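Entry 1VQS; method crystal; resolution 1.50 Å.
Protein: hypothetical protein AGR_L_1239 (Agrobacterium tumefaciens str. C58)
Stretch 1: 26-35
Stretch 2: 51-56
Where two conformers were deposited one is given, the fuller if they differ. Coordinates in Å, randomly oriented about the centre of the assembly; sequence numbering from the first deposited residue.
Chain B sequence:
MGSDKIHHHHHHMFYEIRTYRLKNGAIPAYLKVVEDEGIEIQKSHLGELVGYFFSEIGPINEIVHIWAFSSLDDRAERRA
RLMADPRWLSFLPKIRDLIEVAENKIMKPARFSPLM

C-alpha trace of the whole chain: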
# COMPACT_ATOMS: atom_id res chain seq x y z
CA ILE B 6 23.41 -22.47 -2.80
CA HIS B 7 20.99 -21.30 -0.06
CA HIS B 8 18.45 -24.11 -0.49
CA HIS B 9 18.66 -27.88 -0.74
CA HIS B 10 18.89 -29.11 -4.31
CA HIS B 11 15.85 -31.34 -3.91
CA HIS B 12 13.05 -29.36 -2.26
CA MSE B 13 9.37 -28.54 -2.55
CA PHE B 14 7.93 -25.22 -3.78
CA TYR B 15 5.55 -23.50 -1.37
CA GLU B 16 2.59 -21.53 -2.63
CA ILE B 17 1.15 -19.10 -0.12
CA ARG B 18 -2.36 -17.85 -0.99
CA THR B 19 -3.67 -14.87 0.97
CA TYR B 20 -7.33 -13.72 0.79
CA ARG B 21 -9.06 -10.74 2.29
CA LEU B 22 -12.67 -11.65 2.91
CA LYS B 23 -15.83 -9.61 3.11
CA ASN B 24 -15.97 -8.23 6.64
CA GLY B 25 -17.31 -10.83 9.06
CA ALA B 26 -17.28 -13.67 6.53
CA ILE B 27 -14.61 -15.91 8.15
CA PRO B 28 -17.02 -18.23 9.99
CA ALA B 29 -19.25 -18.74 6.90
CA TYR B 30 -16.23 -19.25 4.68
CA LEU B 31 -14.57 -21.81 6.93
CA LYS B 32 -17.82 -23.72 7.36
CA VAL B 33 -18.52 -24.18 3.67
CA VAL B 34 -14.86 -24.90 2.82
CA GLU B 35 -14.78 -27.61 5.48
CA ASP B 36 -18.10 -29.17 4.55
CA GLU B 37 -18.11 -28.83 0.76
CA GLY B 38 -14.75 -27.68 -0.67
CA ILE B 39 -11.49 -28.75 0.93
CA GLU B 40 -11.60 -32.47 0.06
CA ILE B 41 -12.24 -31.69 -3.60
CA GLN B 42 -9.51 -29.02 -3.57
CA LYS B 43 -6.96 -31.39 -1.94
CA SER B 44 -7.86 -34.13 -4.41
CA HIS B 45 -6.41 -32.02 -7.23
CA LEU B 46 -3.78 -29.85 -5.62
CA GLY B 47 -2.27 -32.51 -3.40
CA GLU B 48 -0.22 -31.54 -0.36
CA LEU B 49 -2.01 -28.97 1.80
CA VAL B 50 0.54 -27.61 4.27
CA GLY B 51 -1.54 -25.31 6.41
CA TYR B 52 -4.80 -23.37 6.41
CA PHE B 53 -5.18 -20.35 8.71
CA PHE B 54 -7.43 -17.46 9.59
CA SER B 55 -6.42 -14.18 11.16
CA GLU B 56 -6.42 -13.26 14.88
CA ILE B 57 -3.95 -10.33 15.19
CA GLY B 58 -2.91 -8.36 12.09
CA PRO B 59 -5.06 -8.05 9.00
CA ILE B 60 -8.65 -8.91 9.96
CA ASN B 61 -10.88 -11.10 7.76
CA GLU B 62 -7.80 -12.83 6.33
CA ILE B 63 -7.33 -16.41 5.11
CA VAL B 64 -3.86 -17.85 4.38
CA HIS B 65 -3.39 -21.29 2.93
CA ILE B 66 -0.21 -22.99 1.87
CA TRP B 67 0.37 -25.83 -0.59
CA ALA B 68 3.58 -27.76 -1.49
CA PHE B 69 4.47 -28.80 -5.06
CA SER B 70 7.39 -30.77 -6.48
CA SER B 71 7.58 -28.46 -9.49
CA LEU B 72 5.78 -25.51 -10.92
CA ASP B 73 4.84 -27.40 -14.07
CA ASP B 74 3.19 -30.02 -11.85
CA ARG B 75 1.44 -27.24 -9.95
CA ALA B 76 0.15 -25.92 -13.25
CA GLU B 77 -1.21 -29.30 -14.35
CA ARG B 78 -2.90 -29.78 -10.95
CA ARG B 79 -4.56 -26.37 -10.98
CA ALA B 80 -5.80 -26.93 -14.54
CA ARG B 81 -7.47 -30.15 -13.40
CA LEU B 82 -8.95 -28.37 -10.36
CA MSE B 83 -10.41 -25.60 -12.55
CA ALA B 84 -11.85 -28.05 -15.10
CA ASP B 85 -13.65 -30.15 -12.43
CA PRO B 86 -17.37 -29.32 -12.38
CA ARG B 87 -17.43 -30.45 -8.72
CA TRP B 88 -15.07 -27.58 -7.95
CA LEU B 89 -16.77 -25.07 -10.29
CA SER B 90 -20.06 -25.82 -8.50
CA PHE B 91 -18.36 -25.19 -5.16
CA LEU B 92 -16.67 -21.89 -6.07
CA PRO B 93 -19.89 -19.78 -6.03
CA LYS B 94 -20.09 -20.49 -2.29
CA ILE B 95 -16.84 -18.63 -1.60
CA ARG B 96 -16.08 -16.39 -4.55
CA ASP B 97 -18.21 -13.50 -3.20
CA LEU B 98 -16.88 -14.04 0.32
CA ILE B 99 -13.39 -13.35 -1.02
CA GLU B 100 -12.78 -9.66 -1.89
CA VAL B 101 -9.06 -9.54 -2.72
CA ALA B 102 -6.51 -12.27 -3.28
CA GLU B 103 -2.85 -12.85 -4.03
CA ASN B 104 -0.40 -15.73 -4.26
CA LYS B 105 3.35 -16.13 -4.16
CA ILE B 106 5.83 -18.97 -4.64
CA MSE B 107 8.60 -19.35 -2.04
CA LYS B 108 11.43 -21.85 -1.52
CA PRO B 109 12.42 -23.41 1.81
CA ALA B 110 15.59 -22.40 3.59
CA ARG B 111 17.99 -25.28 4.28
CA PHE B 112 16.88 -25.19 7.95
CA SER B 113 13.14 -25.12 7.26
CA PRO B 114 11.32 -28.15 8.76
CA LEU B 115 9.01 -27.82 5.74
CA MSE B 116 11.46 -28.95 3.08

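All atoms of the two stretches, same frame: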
# COMPACT_ATOMS: atom_id res chain seq x y z
N ALA B 26 -17.01 -12.44 7.27
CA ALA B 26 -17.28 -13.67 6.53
C ALA B 26 -16.46 -14.89 6.94
O ALA B 26 -16.71 -15.98 6.41
CB ALA B 26 -17.09 -13.42 5.06
N ILE B 27 -15.47 -14.75 7.82
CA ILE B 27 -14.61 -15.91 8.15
C ILE B 27 -15.40 -17.15 8.59
O ILE B 27 -15.19 -18.23 8.05
CB ILE B 27 -13.49 -15.55 9.14
CG1 ILE B 27 -12.36 -14.79 8.43
CG2 ILE B 27 -12.84 -16.84 9.73
CD1 ILE B 27 -11.25 -14.30 9.38
N PRO B 28 -16.31 -17.01 9.56
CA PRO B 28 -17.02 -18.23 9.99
C PRO B 28 -17.81 -18.90 8.86
O PRO B 28 -17.74 -20.14 8.74
CB PRO B 28 -17.95 -17.74 11.10
CG PRO B 28 -17.29 -16.48 11.62
CD PRO B 28 -16.66 -15.85 10.39
N ALA B 29 -18.52 -18.14 8.04
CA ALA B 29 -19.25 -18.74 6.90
C ALA B 29 -18.34 -19.41 5.89
O ALA B 29 -18.63 -20.50 5.37
CB ALA B 29 -20.13 -17.71 6.22
N TYR B 30 -17.22 -18.75 5.61
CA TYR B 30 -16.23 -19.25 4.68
C TYR B 30 -15.65 -20.58 5.17
O TYR B 30 -15.58 -21.57 4.43
CB TYR B 30 -15.13 -18.19 4.48
CG TYR B 30 -13.99 -18.62 3.62
CD1 TYR B 30 -12.92 -19.32 4.16
CD2 TYR B 30 -13.92 -18.28 2.27
CE1 TYR B 30 -11.84 -19.71 3.38
CE2 TYR B 30 -12.84 -18.68 1.48
CZ TYR B 30 -11.81 -19.41 2.04
OH TYR B 30 -10.74 -19.80 1.27
N LEU B 31 -15.21 -20.59 6.42
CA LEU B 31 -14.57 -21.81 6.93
C LEU B 31 -15.55 -22.97 7.00
O LEU B 31 -15.16 -24.13 6.76
CB LEU B 31 -13.96 -21.56 8.30
CG LEU B 31 -12.75 -20.64 8.28
CD1 LEU B 31 -12.35 -20.36 9.73
CD2 LEU B 31 -11.59 -21.23 7.51
N LYS B 32 -16.81 -22.67 7.29
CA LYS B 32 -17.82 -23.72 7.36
C LYS B 32 -17.99 -24.40 6.01
O LYS B 32 -17.92 -25.62 5.91
CB LYS B 32 -19.15 -23.17 7.87
CG LYS B 32 -20.25 -24.24 7.89
CD LYS B 32 -21.62 -23.63 8.21
CE LYS B 32 -21.75 -23.20 9.67
NZ LYS B 32 -22.00 -24.35 10.59
N VAL B 33 -18.22 -23.61 4.98
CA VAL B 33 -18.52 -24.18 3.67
C VAL B 33 -17.27 -24.81 3.04
O VAL B 33 -17.35 -25.84 2.37
CB VAL B 33 -19.22 -23.16 2.75
CG1 VAL B 33 -18.24 -22.15 2.19
CG2 VAL B 33 -19.96 -23.86 1.61
N VAL B 34 -16.10 -24.25 3.27
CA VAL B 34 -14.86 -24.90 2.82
C VAL B 34 -14.70 -26.27 3.49
O VAL B 34 -14.47 -27.29 2.81
CB VAL B 34 -13.60 -24.02 3.03
CG1 VAL B 34 -12.33 -24.82 2.71
CG2 VAL B 34 -13.66 -22.77 2.14
N GLU B 35 -14.85 -26.33 4.81
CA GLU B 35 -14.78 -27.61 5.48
C GLU B 35 -15.77 -28.62 4.91
O GLU B 35 -15.40 -29.76 4.60
CB GLU B 35 -15.03 -27.49 6.99
CG GLU B 35 -15.00 -28.85 7.67
CD GLU B 35 -14.88 -28.79 9.15
OE1 GLU B 35 -14.89 -27.71 9.72
OE2 GLU B 35 -14.74 -29.89 9.75
N GLY B 51 -0.89 -25.96 5.29
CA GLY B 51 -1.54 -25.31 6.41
C GLY B 51 -2.67 -24.42 5.92
O GLY B 51 -2.68 -24.02 4.75
N TYR B 52 -3.63 -24.15 6.79
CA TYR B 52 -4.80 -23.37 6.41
C TYR B 52 -5.20 -22.56 7.64
O TYR B 52 -5.62 -23.13 8.64
CB TYR B 52 -5.92 -24.31 5.97
CG TYR B 52 -6.88 -23.70 4.94
CD1 TYR B 52 -7.73 -22.65 5.28
CD2 TYR B 52 -6.99 -24.23 3.66
CE1 TYR B 52 -8.62 -22.10 4.34
CE2 TYR B 52 -7.87 -23.69 2.71
CZ TYR B 52 -8.69 -22.62 3.06
OH TYR B 52 -9.60 -22.06 2.15
N PHE B 53 -5.11 -21.24 7.54
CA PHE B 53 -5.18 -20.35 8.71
C PHE B 53 -6.14 -19.20 8.48
O PHE B 53 -6.40 -18.80 7.36
CB PHE B 53 -3.80 -19.75 9.02
CG PHE B 53 -2.68 -20.77 9.04
CD1 PHE B 53 -2.52 -21.59 10.13
CD2 PHE B 53 -1.81 -20.93 7.98
CE1 PHE B 53 -1.51 -22.53 10.18
CE2 PHE B 53 -0.79 -21.90 8.04
CZ PHE B 53 -0.65 -22.68 9.14
N PHE B 54 -6.62 -18.67 9.59
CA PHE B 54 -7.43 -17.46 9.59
C PHE B 54 -6.91 -16.47 10.61
O PHE B 54 -6.22 -16.83 11.56
CB PHE B 54 -8.92 -17.75 9.81
CG PHE B 54 -9.24 -18.38 11.12
CD1 PHE B 54 -9.14 -19.75 11.29
CD2 PHE B 54 -9.69 -17.61 12.17
CE1 PHE B 54 -9.47 -20.32 12.50
CE2 PHE B 54 -10.01 -18.17 13.39
CZ PHE B 54 -9.89 -19.52 13.55
N SER B 55 -7.13 -15.18 10.37
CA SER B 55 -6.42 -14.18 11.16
C SER B 55 -7.02 -13.93 12.55
O SER B 55 -8.22 -14.00 12.75
CB SER B 55 -6.21 -12.88 10.36
OG SER B 55 -7.38 -12.38 9.75
N GLU B 56 -6.12 -13.62 13.50
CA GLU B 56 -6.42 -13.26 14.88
C GLU B 56 -5.85 -11.89 15.26
O GLU B 56 -6.57 -11.07 15.82
CB GLU B 56 -5.85 -14.32 15.83
CG GLU B 56 -6.01 -14.00 17.32
CD GLU B 56 -7.48 -13.79 17.73
OE1 GLU B 56 -8.36 -14.44 17.14
OE2 GLU B 56 -7.76 -13.00 18.66

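How does the helix lie against the strand? The helix of 27-35 runs nearly antiparallel to the strand of 51-55, at 164° between their N-to-C directions, and their axes come no closer than 10.6 Å. That spacing leaves the backbones apart, so side chains make the contact, which buries 301 Å² counted over both sides. On the helix, Ile27, Tyr30, Leu31 and Val34 fall at intervals of three and four residues, which gathers them along one side. On the strand, Tyr52 and Phe54 point toward the helix, while Phe53 between them points away, as the alternation of a strand requires.

Where is the polar link? It joins the tips of two tyrosines: Tyr30 OH and Tyr52 OH lie 2.7 Å apart and form a hydrogen bond, the only one between the stretches. Both side chains have chi1 in the t well and reach into the gap from opposite sides. Each hydroxyl sits at the edge of the other ring, near its plane, so the rings meet tip to tip and are not stacked. Tyrosine suits both places, because each side chain reaches partway across and the two hydroxyls, ending in buried surroundings, give each other a partner. Alongside, Tyr30 CE1 and Tyr52 CE1 approach to 4.1 Å, adding an apolar contact to the polar one.

What packs against the Phe54 ring? Leu31 supplies a methyl over one face, in a CH-pi contact: Leu31 CD1 is 4.1 Å from the ring centroid and 28° off the ring normal, and its closest ring atom is Phe54 CD1 at 3.6 Å. The CA-to-CB bond of Leu31 points sideways, but its m,t rotamer brings the end of the side chain nearer the strand. A branched tip also lets it touch two residues, since Leu31 CD2 lies 4.4 Å from Tyr52 CE1 while CD1 serves Phe54.

How is the contact closed at its two ends? Near the start of the helix, Ile27 points toward the strand and sets CG2 4.0 Å from Phe54 CB. Its longer branch lies 4.2 Å from the same Phe54 CB at Ile27 CD1, and that CD1 is also 4.3 Å from both Ser55 N and Ser55 OG; that hydroxyl is hydrogen-bonded elsewhere in the structure. Farther along the helix, buried Val34 places CG1 3.9 Å from Tyr52 OH and 4.3 Å from Tyr52 CZ, a short apolar side chain fitted beside the end of the tyrosine ring.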